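Local coordinates for galactose-binding-like protein (Bacteroides thetaiotaomicron, PDB 7M1B), which is a SusE-like protein of a gut bacterium, probably binds carbohydrate, possibly galactose, and belongs to a family that may have some degradative capacity, at residues F213-N217 with L300-S306; Y243-F249 with G367-Q372; M262-L268 with F376-I381; W310-A314 with E344-P350. One frame throughout, in Å; residues are numbered along the deposited sequence.

All four contacts lie in the C-terminal part of the chain. Interaction 1 has four exposed and three buried residues of 11; it joins two loops, one turning at Ser302 to Gly305, by two hydrogen bonds, one weak, and apolar packing. Interaction 3 is more buried, five residues of 12 against one exposed. It and interaction 2 are hydrogen-bonded antiparallel strand pairings at the two ends of strand 370-380, centres about 25 Å apart. Interaction 4 sets a strand against a loop, mostly through apolar side chains. Its centre is about 12 Å from that of interaction 3; they meet through Leu268, Phe376 and Phe345 and through Gln267 with Ile349. Trp310 ties interaction 4 to interaction 1.

Interaction 1 (F213-N217 with L300-S306); sequences FYLAN and LPSSDGS
Two loops meet here in what is probably a galactose-binding-like beta-sandwich domain, and a type I beta turn from Ser302 to Gly305 forms much of one side. The turn is closed by Gly305 N to Ser302 O at 3.0 Å. Segment 213-217 is extended through Leu215 and bends at Ala216. Leu215 lies nearest Gly305 and Ala216 nearest Asp304, each pair with CA atoms 4.8 Å apart.

Leu215 is the most covered residue. Its side chain is mt, with CD1 3.6 Å from Pro301 CB and CD2 3.6 Å from Ser302 O. Its CB lies 3.7 Å from Gly305 CA. An ideal CB on Gly305 would clash with Asn217 OD1, and the positive phi of 79° also favours glycine.

Phe213 has chi1 near 180°. Its CZ lies 3.8 Å from Leu300 CD1 and its CE2 3.8 Å from Pro301 CD. Tyr354 of strand 352-362 meets the same ring. Trp310 packs on both Leu215 and Pro301.

The polar bonds lie toward the turn. Ala216 N donates to Ser303 O at 2.9 Å. Asn217 OD1 accepts from Trp257 NE1 and, weakly, from Arg356 NH2. Asp304 forms an Asx turn: its OD1 accepts from Ser306 N at 2.9 Å and from Ser302 OG at 2.6 Å. Asn217, with chi1 at 61°, adds a weak hydrogen bond from ND2 to Gly305 O at 2.9 Å.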
loop_
_atom_site.group_PDB
_atom_site.type_symbol
_atom_site.label_atom_id
_atom_site.label_comp_id
_atom_site.label_asym_id
_atom_site.label_seq_id
_atom_site.Cartn_x
_atom_site.Cartn_y
_atom_site.Cartn_z
ATOM N N PHE A 213 -11.227 -1.706 14.039
ATOM C CA PHE A 213 -11.684 -3.093 13.920
ATOM C C PHE A 213 -10.763 -3.960 14.778
ATOM O O PHE A 213 -9.863 -4.675 14.268
ATOM C CB PHE A 213 -11.722 -3.535 12.445
ATOM C CG PHE A 213 -12.705 -4.644 12.173
ATOM C CD1 PHE A 213 -14.057 -4.373 11.940
ATOM C CD2 PHE A 213 -12.322 -5.984 12.270
ATOM C CE1 PHE A 213 -14.959 -5.411 11.734
ATOM C CE2 PHE A 213 -13.258 -7.000 12.133
ATOM C CZ PHE A 213 -14.566 -6.725 11.813
ATOM N N TYR A 214 -10.995 -3.904 16.081
ATOM C CA TYR A 214 -10.041 -4.416 17.090
ATOM C C TYR A 214 -10.118 -5.955 17.157
ATOM O O TYR A 214 -11.176 -6.531 17.347
ATOM C CB TYR A 214 -10.362 -3.816 18.454
ATOM C CG TYR A 214 -9.463 -4.307 19.568
ATOM C CD1 TYR A 214 -8.086 -4.083 19.562
ATOM C CD2 TYR A 214 -10.059 -4.883 20.675
ATOM C CE1 TYR A 214 -7.310 -4.510 20.640
ATOM C CE2 TYR A 214 -9.306 -5.232 21.780
ATOM C CZ TYR A 214 -7.922 -5.138 21.713
ATOM O OH TYR A 214 -7.176 -5.503 22.825
ATOM N N LEU A 215 -8.986 -6.617 16.834
ATOM C CA LEU A 215 -8.818 -8.054 16.931
ATOM C C LEU A 215 -7.973 -8.409 18.174
ATOM O O LEU A 215 -7.249 -7.572 18.696
ATOM C CB LEU A 215 -8.206 -8.569 15.630
ATOM C CG LEU A 215 -9.011 -8.141 14.382
ATOM C CD1 LEU A 215 -8.310 -8.711 13.170
ATOM C CD2 LEU A 215 -10.444 -8.688 14.466
ATOM N N ALA A 216 -8.085 -9.688 18.614
ATOM C CA ALA A 216 -7.617 -9.988 19.970
ATOM C C ALA A 216 -6.111 -9.803 20.230
ATOM O O ALA A 216 -5.691 -9.653 21.397
ATOM C CB ALA A 216 -8.106 -11.364 20.388
ATOM N N ASN A 217 -5.293 -9.960 19.194
ATOM C CA ASN A 217 -3.864 -9.789 19.356
ATOM C C ASN A 217 -3.350 -8.455 18.769
ATOM O O ASN A 217 -2.107 -8.270 18.639
ATOM C CB ASN A 217 -3.156 -10.941 18.648
ATOM C CG ASN A 217 -3.415 -11.015 17.155
ATOM O OD1 ASN A 217 -3.951 -10.103 16.545
ATOM N ND2 ASN A 217 -2.923 -12.052 16.488
ATOM N N LEU A 300 -14.257 -10.746 6.089
ATOM C CA LEU A 300 -14.219 -10.559 7.544
ATOM C C LEU A 300 -12.986 -11.235 8.168
ATOM O O LEU A 300 -12.769 -12.456 8.038
ATOM C CB LEU A 300 -15.517 -11.108 8.138
ATOM C CG LEU A 300 -15.903 -10.606 9.529
ATOM C CD1 LEU A 300 -16.360 -9.145 9.496
ATOM C CD2 LEU A 300 -16.883 -11.564 10.208
ATOM N N PRO A 301 -12.168 -10.488 8.929
ATOM C CA PRO A 301 -11.104 -11.085 9.747
ATOM C C PRO A 301 -11.672 -12.026 10.800
ATOM O O PRO A 301 -12.779 -11.813 11.275
ATOM C CB PRO A 301 -10.463 -9.884 10.472
ATOM C CG PRO A 301 -10.793 -8.704 9.517
ATOM C CD PRO A 301 -12.210 -9.015 9.113
ATOM N N SER A 302 -10.866 -13.013 11.165
ATOM C CA SER A 302 -11.127 -13.790 12.383
ATOM C C SER A 302 -10.866 -12.919 13.624
ATOM O O SER A 302 -9.872 -12.170 13.683
ATOM C CB SER A 302 -10.357 -15.151 12.430
ATOM O OG SER A 302 -8.967 -14.917 12.468
ATOM N N SER A 303 -11.733 -13.081 14.617
ATOM C CA SER A 303 -11.709 -12.245 15.838
ATOM C C SER A 303 -10.428 -12.442 16.662
ATOM O O SER A 303 -9.995 -11.531 17.359
ATOM C CB SER A 303 -12.974 -12.473 16.697
ATOM O OG SER A 303 -12.941 -13.819 17.195
ATOM N N ASP A 304 -9.731 -13.605 16.468
ATOM C CA ASP A 304 -8.528 -13.896 17.260
ATOM C C ASP A 304 -7.336 -13.085 16.735
ATOM O O ASP A 304 -6.265 -13.015 17.337
ATOM C CB ASP A 304 -8.171 -15.400 17.314
ATOM C CG ASP A 304 -7.976 -16.058 15.941
ATOM O OD1 ASP A 304 -8.058 -15.329 14.890
ATOM O OD2 ASP A 304 -7.755 -17.344 15.889
ATOM N N GLY A 305 -7.519 -12.492 15.546
ATOM C CA GLY A 305 -6.440 -11.733 14.900
ATOM C C GLY A 305 -5.398 -12.614 14.209
ATOM O O GLY A 305 -4.291 -12.145 13.889
ATOM N N SER A 306 -5.786 -13.848 13.924
ATOM C CA SER A 306 -4.857 -14.692 13.165
ATOM C C SER A 306 -4.479 -14.026 11.844
ATOM O O SER A 306 -5.313 -13.438 11.163
ATOM C CB SER A 306 -5.539 -16.013 12.878
ATOM O OG SER A 306 -4.743 -16.784 12.002
#

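Interaction 2 (Y243-F249 with G367-Q372); sequences YAHGYDF and GLVVMQ. With EDO (1,2-ethanediol), chain B.
This is an antiparallel strand pairing in the large, branched sheet of what is probably a galactose-binding-like beta-sandwich domain, where short strand 244-245 meets the start of strand 370-380. The two segments run 173° apart. Ala244 and Met371 form a hydrogen-bonded pair, with Ala244 N to Met371 O at 2.9 Å and Met371 N to Ala244 O at 3.0 Å. His245 and Val370 form the next, non-hydrogen-bonded pair, CA atoms 4.4 Å apart. Gly246 N then donates to Val369 O at 2.8 Å.

Beyond this the pairing opens. A water bridges Tyr247 O, at 2.8 Å, and Val369 N, at 3.0 Å. Direct backbone hydrogen bonding resumes where Phe249 N donates to Gly367 O at 2.8 Å.

Two rings make CH-pi contacts. Val370 CG2 sits 3.5 Å from the centroid of the His245 ring, over its face. His245 has chi1 near 180°, and its ND1 donates to Gly246 O at 2.8 Å. Phe249, with chi1 at 59°, covers Gly367, whose CA is 3.6 Å from the ring centroid. A CB on Gly367 would clash with Phe249 O. The Leu368 side chain is tp, with CD1 3.6 Å from Tyr247 C. His245 NE2 makes a weak hydrogen bond of 3.1 Å to O2 of an ethanediol, probably from the crystallisation liquor.

Met371 packs on Ser273 of strand 256-274 and, like Val369, on Ile289 of strand 289-290.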
loop_
_atom_site.group_PDB
_atom_site.type_symbol
_atom_site.label_atom_id
_atom_site.label_comp_id
_atom_site.label_asym_id
_atom_site.label_seq_id
_atom_site.Cartn_x
_atom_site.Cartn_y
_atom_site.Cartn_z
ATOM N N TYR A 243 -4.411 12.835 17.489
ATOM C CA TYR A 243 -3.566 11.651 17.344
ATOM C C TYR A 243 -4.431 10.441 17.706
ATOM O O TYR A 243 -5.518 10.575 18.227
ATOM C CB TYR A 243 -2.449 11.656 18.431
ATOM C CG TYR A 243 -2.906 11.998 19.837
ATOM C CD1 TYR A 243 -3.540 11.044 20.686
ATOM C CD2 TYR A 243 -2.666 13.260 20.375
ATOM C CE1 TYR A 243 -3.987 11.377 21.966
ATOM C CE2 TYR A 243 -3.112 13.606 21.634
ATOM C CZ TYR A 243 -3.695 12.646 22.465
ATOM O OH TYR A 243 -4.127 13.062 23.674
ATOM N N ALA A 244 -3.944 9.257 17.298
ATOM C CA ALA A 244 -4.312 8.000 17.979
ATOM C C ALA A 244 -3.041 7.551 18.709
ATOM O O ALA A 244 -1.924 7.545 18.138
ATOM C CB ALA A 244 -4.746 6.921 16.996
ATOM N N HIS A 245 -3.177 7.124 19.962
ATOM C CA HIS A 245 -2.012 6.964 20.853
ATOM C C HIS A 245 -2.100 5.609 21.527
ATOM O O HIS A 245 -3.164 5.244 22.037
ATOM C CB HIS A 245 -2.116 8.042 21.968
ATOM C CG HIS A 245 -0.840 8.280 22.714
ATOM N ND1 HIS A 245 -0.206 7.302 23.502
ATOM C CD2 HIS A 245 -0.108 9.403 22.868
ATOM C CE1 HIS A 245 0.889 7.852 24.040
ATOM N NE2 HIS A 245 0.922 9.152 23.728
ATOM N N GLY A 246 -0.985 4.824 21.330
ATOM C CA GLY A 246 -0.921 3.539 22.036
ATOM C C GLY A 246 -0.378 3.593 23.460
ATOM O O GLY A 246 -0.404 4.625 24.112
ATOM N N TYR A 247 -0.110 2.385 23.969
ATOM C CA TYR A 247 0.498 2.196 25.283
ATOM C C TYR A 247 1.938 1.751 25.150
ATOM O O TYR A 247 2.243 1.110 24.201
ATOM C CB TYR A 247 -0.347 1.202 26.085
ATOM C CG TYR A 247 -1.793 1.616 26.272
ATOM C CD1 TYR A 247 -2.151 2.413 27.352
ATOM C CD2 TYR A 247 -2.763 1.406 25.263
ATOM C CE1 TYR A 247 -3.464 2.848 27.529
ATOM C CE2 TYR A 247 -4.080 1.822 25.411
ATOM C CZ TYR A 247 -4.398 2.623 26.501
ATOM O OH TYR A 247 -5.680 3.048 26.601
ATOM N N ASP A 248 2.738 1.968 26.207
ATOM C CA ASP A 248 4.104 1.520 26.204
ATOM C C ASP A 248 4.175 0.005 26.195
ATOM O O ASP A 248 3.490 -0.693 26.973
ATOM C CB ASP A 248 4.733 2.008 27.494
ATOM C CG ASP A 248 5.100 3.454 27.538
ATOM O OD1 ASP A 248 5.318 4.083 26.495
ATOM O OD2 ASP A 248 5.410 3.856 28.640
ATOM N N PHE A 249 5.186 -0.469 25.478
ATOM C CA PHE A 249 5.498 -1.888 25.502
ATOM C C PHE A 249 7.002 -2.027 25.372
ATOM O O PHE A 249 7.680 -1.078 24.980
ATOM C CB PHE A 249 4.723 -2.682 24.437
ATOM C CG PHE A 249 4.964 -2.241 23.009
ATOM C CD1 PHE A 249 6.004 -2.807 22.265
ATOM C CD2 PHE A 249 4.114 -1.354 22.362
ATOM C CE1 PHE A 249 6.265 -2.405 20.964
ATOM C CE2 PHE A 249 4.393 -0.924 21.074
ATOM C CZ PHE A 249 5.435 -1.499 20.347
ATOM N N GLY A 367 9.071 1.291 22.433
ATOM C CA GLY A 367 7.880 0.494 22.193
ATOM C C GLY A 367 6.674 1.404 22.434
ATOM O O GLY A 367 6.031 1.274 23.441
ATOM N N LEU A 368 6.342 2.181 21.374
ATOM C CA LEU A 368 5.159 3.067 21.516
ATOM C C LEU A 368 4.751 3.464 20.099
ATOM O O LEU A 368 5.606 3.828 19.297
ATOM C CB LEU A 368 5.493 4.316 22.320
ATOM C CG LEU A 368 4.306 5.282 22.494
ATOM C CD1 LEU A 368 3.202 4.637 23.328
ATOM C CD2 LEU A 368 4.734 6.620 23.088
ATOM N N VAL A 369 3.452 3.391 19.785
ATOM C CA VAL A 369 2.961 3.811 18.474
ATOM C C VAL A 369 2.028 4.994 18.692
ATOM O O VAL A 369 1.032 4.776 19.341
ATOM C CB VAL A 369 2.252 2.599 17.815
ATOM C CG1 VAL A 369 1.673 3.029 16.460
ATOM C CG2 VAL A 369 3.294 1.481 17.543
ATOM N N VAL A 370 2.272 6.095 17.941
ATOM C CA VAL A 370 1.385 7.258 18.079
ATOM C C VAL A 370 1.411 7.884 16.677
ATOM O O VAL A 370 2.496 8.048 16.102
ATOM C CB VAL A 370 1.895 8.324 19.066
ATOM C CG1 VAL A 370 0.878 9.482 19.138
ATOM C CG2 VAL A 370 2.013 7.739 20.470
ATOM N N MET A 371 0.244 8.105 16.084
ATOM C CA MET A 371 0.210 8.767 14.753
ATOM C C MET A 371 -0.881 9.813 14.699
ATOM O O MET A 371 -1.717 9.850 15.558
ATOM C CB MET A 371 -0.014 7.703 13.689
ATOM C CG MET A 371 1.327 6.891 13.441
ATOM S SD MET A 371 2.973 7.794 13.043
ATOM C CE MET A 371 2.612 8.141 11.322
ATOM N N GLN A 372 -0.921 10.620 13.599
ATOM C CA GLN A 372 -1.882 11.744 13.594
ATOM C C GLN A 372 -2.996 11.452 12.583
ATOM O O GLN A 372 -4.150 11.838 12.802
ATOM C CB GLN A 372 -1.187 13.057 13.137
ATOM C CG GLN A 372 -2.042 14.307 13.193
ATOM C CD GLN A 372 -1.178 15.439 12.688
ATOM O OE1 GLN A 372 -1.064 15.681 11.462
ATOM N NE2 GLN A 372 -0.592 16.198 13.603
HETATM C C1 EDO B . -0.734 13.685 24.990
HETATM O O1 EDO B . 0.140 14.759 24.662
HETATM C C2 EDO B . -0.265 12.429 24.347
HETATM O O2 EDO B . 1.178 12.214 24.255
HETATM O O HOH W 1 1.930 1.504 21.472
HETATM O O HOH W 2 8.169 2.605 25.486
HETATM O O HOH W 3 10.112 1.427 25.094
#

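Interaction 3 (M262-L268 with F376-I381); sequences MGQTAQL and FYGTPI
Strands 265-268 and 376-380 run antiparallel with a strong twist. Their axes are 125° apart and approach to 4.4 Å. Gln267 and Thr379 are the hydrogen-bonded pair, with Gln267 N to Thr379 O at 3.0 Å and Thr379 N to Gln267 O at 2.9 Å. Non-hydrogen-bonded pairs flank it, Ala266 with Pro380 and Leu268 with Gly378, each with CA atoms 4.2 Å apart. Ile381 N donates to Thr265 O at 2.9 Å. Gly378 has phi 169° and psi -156°; a CB there would clash with Gln267 O and Leu268 CA. Before the pairing the chain turns a corner at Gly263, whose phi is 78°, and Gln264.

That corner passes strand 256-274 from one face to another, in what is probably the beta-sandwich of a galactose-binding-like domain. Strand 352-362 also borders it: Met262 and Ala266 make backbone hydrogen bonds to Arg353 and Val352.

Inside the corner, Leu268 is mt and its CD1 reaches the edge of the Phe376 ring, 3.9 Å from CD2. Phe376 has chi1 at -84°. Met262 is mtm, and its SD makes an oblique Met-aromatic contact, 4.9 Å from the Phe376 ring centroid. On the face of Ala266, Leu268 and Pro380, Gln264 OE1 lies 3.3 Å from Pro380 CB. Thr265 CG2 and Ile381 CD1 are 3.9 Å apart. On the opposite face, Gln267 turns its NE2 to Ile349 O, and Thr379 OG1 bonds to Tyr201 O.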
loop_
_atom_site.group_PDB
_atom_site.type_symbol
_atom_site.label_atom_id
_atom_site.label_comp_id
_atom_site.label_asym_id
_atom_site.label_seq_id
_atom_site.Cartn_x
_atom_site.Cartn_y
_atom_site.Cartn_z
ATOM N N MET A 262 -11.925 -0.096 6.482
ATOM C CA MET A 262 -12.126 1.039 5.568
ATOM C C MET A 262 -13.628 1.330 5.330
ATOM O O MET A 262 -13.980 2.419 4.901
ATOM C CB MET A 262 -11.451 0.816 4.223
ATOM C CG MET A 262 -9.870 0.707 4.386
ATOM S SD MET A 262 -9.098 1.000 2.760
ATOM C CE MET A 262 -9.682 -0.466 1.914
ATOM N N GLY A 263 -14.500 0.375 5.657
ATOM C CA GLY A 263 -15.934 0.518 5.520
ATOM C C GLY A 263 -16.449 0.347 4.080
ATOM O O GLY A 263 -17.674 0.463 3.819
ATOM N N GLN A 264 -15.559 -0.106 3.202
ATOM C CA GLN A 264 -15.903 -0.432 1.831
ATOM C C GLN A 264 -14.711 -1.188 1.269
ATOM O O GLN A 264 -13.604 -1.124 1.843
ATOM C CB GLN A 264 -16.117 0.795 0.957
ATOM C CG GLN A 264 -14.955 1.763 0.934
ATOM C CD GLN A 264 -15.198 2.885 -0.063
ATOM O OE1 GLN A 264 -15.820 2.674 -1.123
ATOM N NE2 GLN A 264 -14.752 4.098 0.320
ATOM N N THR A 265 -14.928 -1.799 0.105
ATOM C CA THR A 265 -13.829 -2.508 -0.558
ATOM C C THR A 265 -13.264 -1.636 -1.676
ATOM O O THR A 265 -14.024 -1.030 -2.426
ATOM C CB THR A 265 -14.354 -3.818 -1.133
ATOM O OG1 THR A 265 -14.810 -4.583 0.003
ATOM C CG2 THR A 265 -13.246 -4.631 -1.790
ATOM N N ALA A 266 -11.947 -1.656 -1.852
ATOM C CA ALA A 266 -11.319 -0.807 -2.863
ATOM C C ALA A 266 -10.038 -1.443 -3.381
ATOM O O ALA A 266 -9.375 -2.154 -2.661
ATOM C CB ALA A 266 -11.041 0.576 -2.286
ATOM N N GLN A 267 -9.692 -1.102 -4.627
ATOM C CA GLN A 267 -8.375 -1.318 -5.205
ATOM C C GLN A 267 -7.519 -0.131 -4.804
ATOM O O GLN A 267 -7.844 0.996 -5.171
ATOM C CB GLN A 267 -8.497 -1.426 -6.754
ATOM C CG GLN A 267 -7.218 -1.973 -7.406
ATOM C CD GLN A 267 -6.863 -3.403 -7.060
ATOM O OE1 GLN A 267 -7.676 -4.332 -7.113
ATOM N NE2 GLN A 267 -5.600 -3.597 -6.728
ATOM N N LEU A 268 -6.466 -0.334 -3.987
ATOM C CA LEU A 268 -5.720 0.773 -3.419
ATOM C C LEU A 268 -4.565 1.208 -4.309
ATOM O O LEU A 268 -3.803 0.365 -4.858
ATOM C CB LEU A 268 -5.201 0.339 -2.048
ATOM C CG LEU A 268 -6.287 0.116 -1.003
ATOM C CD1 LEU A 268 -5.685 -0.342 0.358
ATOM C CD2 LEU A 268 -7.112 1.399 -0.769
ATOM N N PHE A 376 -6.314 7.299 2.595
ATOM C CA PHE A 376 -6.119 6.219 1.614
ATOM C C PHE A 376 -6.730 6.662 0.274
ATOM O O PHE A 376 -7.786 7.295 0.274
ATOM C CB PHE A 376 -6.775 4.933 2.091
ATOM C CG PHE A 376 -5.899 4.142 3.030
ATOM C CD1 PHE A 376 -5.379 4.684 4.180
ATOM C CD2 PHE A 376 -5.466 2.863 2.637
ATOM C CE1 PHE A 376 -4.535 3.901 4.967
ATOM C CE2 PHE A 376 -4.645 2.095 3.440
ATOM C CZ PHE A 376 -4.071 2.687 4.528
ATOM N N TYR A 377 -6.107 6.229 -0.807
ATOM C CA TYR A 377 -6.558 6.574 -2.139
ATOM C C TYR A 377 -6.756 5.311 -2.926
ATOM O O TYR A 377 -5.982 4.375 -2.748
ATOM C CB TYR A 377 -5.573 7.486 -2.886
ATOM C CG TYR A 377 -5.439 8.850 -2.237
ATOM C CD1 TYR A 377 -4.587 9.022 -1.132
ATOM C CD2 TYR A 377 -6.190 9.931 -2.664
ATOM C CE1 TYR A 377 -4.478 10.243 -0.484
ATOM C CE2 TYR A 377 -6.087 11.172 -2.040
ATOM C CZ TYR A 377 -5.225 11.323 -0.953
ATOM O OH TYR A 377 -5.097 12.542 -0.341
ATOM N N GLY A 378 -7.746 5.290 -3.836
ATOM C CA GLY A 378 -7.870 4.117 -4.700
ATOM C C GLY A 378 -9.221 4.213 -5.438
ATOM O O GLY A 378 -9.852 5.280 -5.522
ATOM N N THR A 379 -9.714 3.061 -5.843
ATOM C CA THR A 379 -10.942 2.970 -6.619
ATOM C C THR A 379 -11.900 2.037 -5.878
ATOM O O THR A 379 -11.643 0.835 -5.818
ATOM C CB THR A 379 -10.669 2.422 -8.040
ATOM O OG1 THR A 379 -9.620 3.180 -8.699
ATOM C CG2 THR A 379 -11.980 2.393 -8.819
ATOM N N PRO A 380 -13.022 2.561 -5.346
ATOM C CA PRO A 380 -14.029 1.719 -4.728
ATOM C C PRO A 380 -14.568 0.678 -5.697
ATOM O O PRO A 380 -14.652 0.881 -6.929
ATOM C CB PRO A 380 -15.186 2.680 -4.366
ATOM C CG PRO A 380 -14.466 4.013 -4.279
ATOM C CD PRO A 380 -13.396 3.982 -5.375
ATOM N N ILE A 381 -14.918 -0.465 -5.136
ATOM C CA ILE A 381 -15.413 -1.521 -6.014
ATOM C C ILE A 381 -16.873 -1.335 -6.509
ATOM O O ILE A 381 -17.124 -1.767 -7.657
ATOM C CB ILE A 381 -14.852 -2.917 -5.700
ATOM C CG1 ILE A 381 -13.415 -2.965 -6.225
ATOM C CG2 ILE A 381 -15.717 -4.007 -6.301
ATOM C CD1 ILE A 381 -12.568 -4.000 -5.574
#

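Interaction 4 (W310-A314 with E344-P350); sequences WTKLA and EFLADIP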
loop_
_atom_site.group_PDB
_atom_site.type_symbol
_atom_site.label_atom_id
_atom_site.label_comp_id
_atom_site.label_asym_id
_atom_site.label_seq_id
_atom_site.Cartn_x
_atom_site.Cartn_y
_atom_site.Cartn_z
ATOM N N TRP A 310 -4.818 -12.911 5.450
ATOM C CA TRP A 310 -4.326 -11.551 5.215
ATOM C C TRP A 310 -3.271 -11.573 4.111
ATOM O O TRP A 310 -2.454 -12.509 4.066
ATOM C CB TRP A 310 -3.724 -10.973 6.512
ATOM C CG TRP A 310 -4.792 -10.640 7.532
ATOM C CD1 TRP A 310 -5.274 -11.455 8.543
ATOM C CD2 TRP A 310 -5.395 -9.349 7.730
ATOM N NE1 TRP A 310 -6.209 -10.746 9.307
ATOM C CE2 TRP A 310 -6.291 -9.460 8.809
ATOM C CE3 TRP A 310 -5.292 -8.128 7.015
ATOM C CZ2 TRP A 310 -7.044 -8.346 9.262
ATOM C CZ3 TRP A 310 -6.056 -7.066 7.442
ATOM C CH2 TRP A 310 -6.904 -7.194 8.521
ATOM N N THR A 311 -3.238 -10.527 3.252
ATOM C CA THR A 311 -2.316 -10.373 2.120
ATOM C C THR A 311 -1.473 -9.118 2.355
ATOM O O THR A 311 -2.009 -8.054 2.776
ATOM C CB THR A 311 -3.072 -10.202 0.783
ATOM O OG1 THR A 311 -3.871 -11.365 0.606
ATOM C CG2 THR A 311 -2.154 -10.017 -0.400
ATOM N N LYS A 312 -0.172 -9.209 2.115
ATOM C CA LYS A 312 0.673 -8.039 2.237
ATOM C C LYS A 312 0.494 -7.104 1.036
ATOM O O LYS A 312 0.476 -7.537 -0.149
ATOM C CB LYS A 312 2.136 -8.434 2.399
ATOM C CG LYS A 312 3.007 -7.276 2.868
ATOM C CD LYS A 312 4.434 -7.690 3.162
ATOM C CE LYS A 312 5.355 -7.378 2.028
ATOM N NZ LYS A 312 6.764 -7.695 2.400
ATOM N N LEU A 313 0.333 -5.801 1.372
ATOM C CA LEU A 313 0.073 -4.801 0.338
ATOM C C LEU A 313 1.199 -3.790 0.102
ATOM O O LEU A 313 1.200 -3.173 -0.979
ATOM C CB LEU A 313 -1.167 -3.973 0.733
ATOM C CG LEU A 313 -2.390 -4.773 1.183
ATOM C CD1 LEU A 313 -3.518 -3.815 1.607
ATOM C CD2 LEU A 313 -2.933 -5.769 0.131
ATOM N N ALA A 314 2.088 -3.536 1.078
ATOM C CA ALA A 314 3.120 -2.497 0.930
ATOM C C ALA A 314 4.147 -2.689 2.028
ATOM O O ALA A 314 3.823 -3.181 3.118
ATOM C CB ALA A 314 2.519 -1.109 1.084
ATOM N N GLU A 344 3.223 4.269 -1.897
ATOM C CA GLU A 344 2.458 3.669 -2.982
ATOM C C GLU A 344 2.285 2.180 -2.688
ATOM O O GLU A 344 3.096 1.564 -1.959
ATOM C CB GLU A 344 3.188 3.764 -4.333
ATOM C CG GLU A 344 3.613 5.163 -4.671
ATOM C CD GLU A 344 4.099 5.320 -6.084
ATOM O OE1 GLU A 344 4.357 4.312 -6.704
ATOM O OE2 GLU A 344 4.196 6.468 -6.531
ATOM N N PHE A 345 1.142 1.650 -3.110
ATOM C CA PHE A 345 0.888 0.239 -2.898
ATOM C C PHE A 345 1.378 -0.574 -4.064
ATOM O O PHE A 345 1.506 -0.046 -5.176
ATOM C CB PHE A 345 -0.601 -0.067 -2.845
ATOM C CG PHE A 345 -1.175 0.319 -1.518
ATOM C CD1 PHE A 345 -0.856 -0.457 -0.372
ATOM C CD2 PHE A 345 -1.891 1.500 -1.342
ATOM C CE1 PHE A 345 -1.323 -0.065 0.862
ATOM C CE2 PHE A 345 -2.398 1.839 -0.100
ATOM C CZ PHE A 345 -2.107 1.048 0.999
ATOM N N LEU A 346 1.545 -1.878 -3.781
ATOM C CA LEU A 346 1.883 -2.809 -4.853
ATOM C C LEU A 346 0.735 -2.878 -5.882
ATOM O O LEU A 346 -0.417 -2.672 -5.496
ATOM C CB LEU A 346 2.280 -4.199 -4.291
ATOM C CG LEU A 346 3.418 -4.271 -3.271
ATOM C CD1 LEU A 346 3.289 -5.560 -2.458
ATOM C CD2 LEU A 346 4.794 -4.218 -3.945
ATOM N N ALA A 347 1.058 -3.026 -7.195
ATOM C CA ALA A 347 0.055 -3.239 -8.246
ATOM C C ALA A 347 -0.633 -4.613 -8.155
ATOM O O ALA A 347 -1.836 -4.761 -8.444
ATOM C CB ALA A 347 0.617 -2.973 -9.620
ATOM N N ASP A 348 0.103 -5.625 -7.700
ATOM C CA ASP A 348 -0.396 -6.995 -7.751
ATOM C C ASP A 348 -1.118 -7.298 -6.438
ATOM O O ASP A 348 -0.740 -8.195 -5.704
ATOM C CB ASP A 348 0.770 -7.915 -8.100
ATOM C CG ASP A 348 1.952 -7.756 -7.150
ATOM O OD1 ASP A 348 2.126 -6.644 -6.574
ATOM O OD2 ASP A 348 2.669 -8.748 -6.952
ATOM N N ILE A 349 -2.049 -6.431 -6.031
ATOM C CA ILE A 349 -2.719 -6.697 -4.765
ATOM C C ILE A 349 -4.197 -6.866 -5.114
ATOM O O ILE A 349 -4.622 -6.341 -6.145
ATOM C CB ILE A 349 -2.472 -5.566 -3.725
ATOM C CG1 ILE A 349 -2.909 -4.205 -4.294
ATOM C CG2 ILE A 349 -1.015 -5.565 -3.221
ATOM C CD1 ILE A 349 -2.978 -3.051 -3.274
ATOM N N PRO A 350 -4.987 -7.607 -4.311
ATOM C CA PRO A 350 -6.405 -7.814 -4.556
ATOM C C PRO A 350 -7.119 -6.577 -3.997
ATOM O O PRO A 350 -6.518 -5.836 -3.200
ATOM C CB PRO A 350 -6.748 -9.036 -3.667
ATOM C CG PRO A 350 -5.713 -9.047 -2.563
ATOM C CD PRO A 350 -4.513 -8.296 -3.089
#
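Leu313 is the main bump of this contact, and segment 344-350 curls round it. Its side chain is mt and fills the hollow lined by Phe345, Ile349 and Pro350. Its CB lies 3.7 Å from Phe345 CD1, its CD2 3.9 Å from Ile349 CG2, and its CD2 4.4 Å from Pro350 CD. Pro350 packs on Thr311 as well, with Thr311 CG2 4.0 Å from Pro350 CD.

Ala314 is small, and Phe345 comes close to it: CB to CD1 is 3.7 Å. The Leu346 side chain reaches back to the strand backbone, its CD1 4.1 Å from Lys312 O. The loop swings away at Ala347 and Asp348, where Asp348 centres an inverse gamma turn, and returns at Ile349.

Strand 311-317 carries a classic beta bulge: Leu313 and Ala314 both face Val294 of the neighbouring strand 292-297. Behind the contact, Leu313 rests on Val352 and Ile355, and Phe345 on Leu268. The contact thus fits strand 311-317 to the loop between strands 341-344 and 352-362.

A single hydrogen bond crosses between the segments, Leu346 N to Leu313 O at 3.1 Å and nearly straight. The rest is mainly apolar, so the fit depends chiefly on the shapes of the side chains rather than on strand pairing.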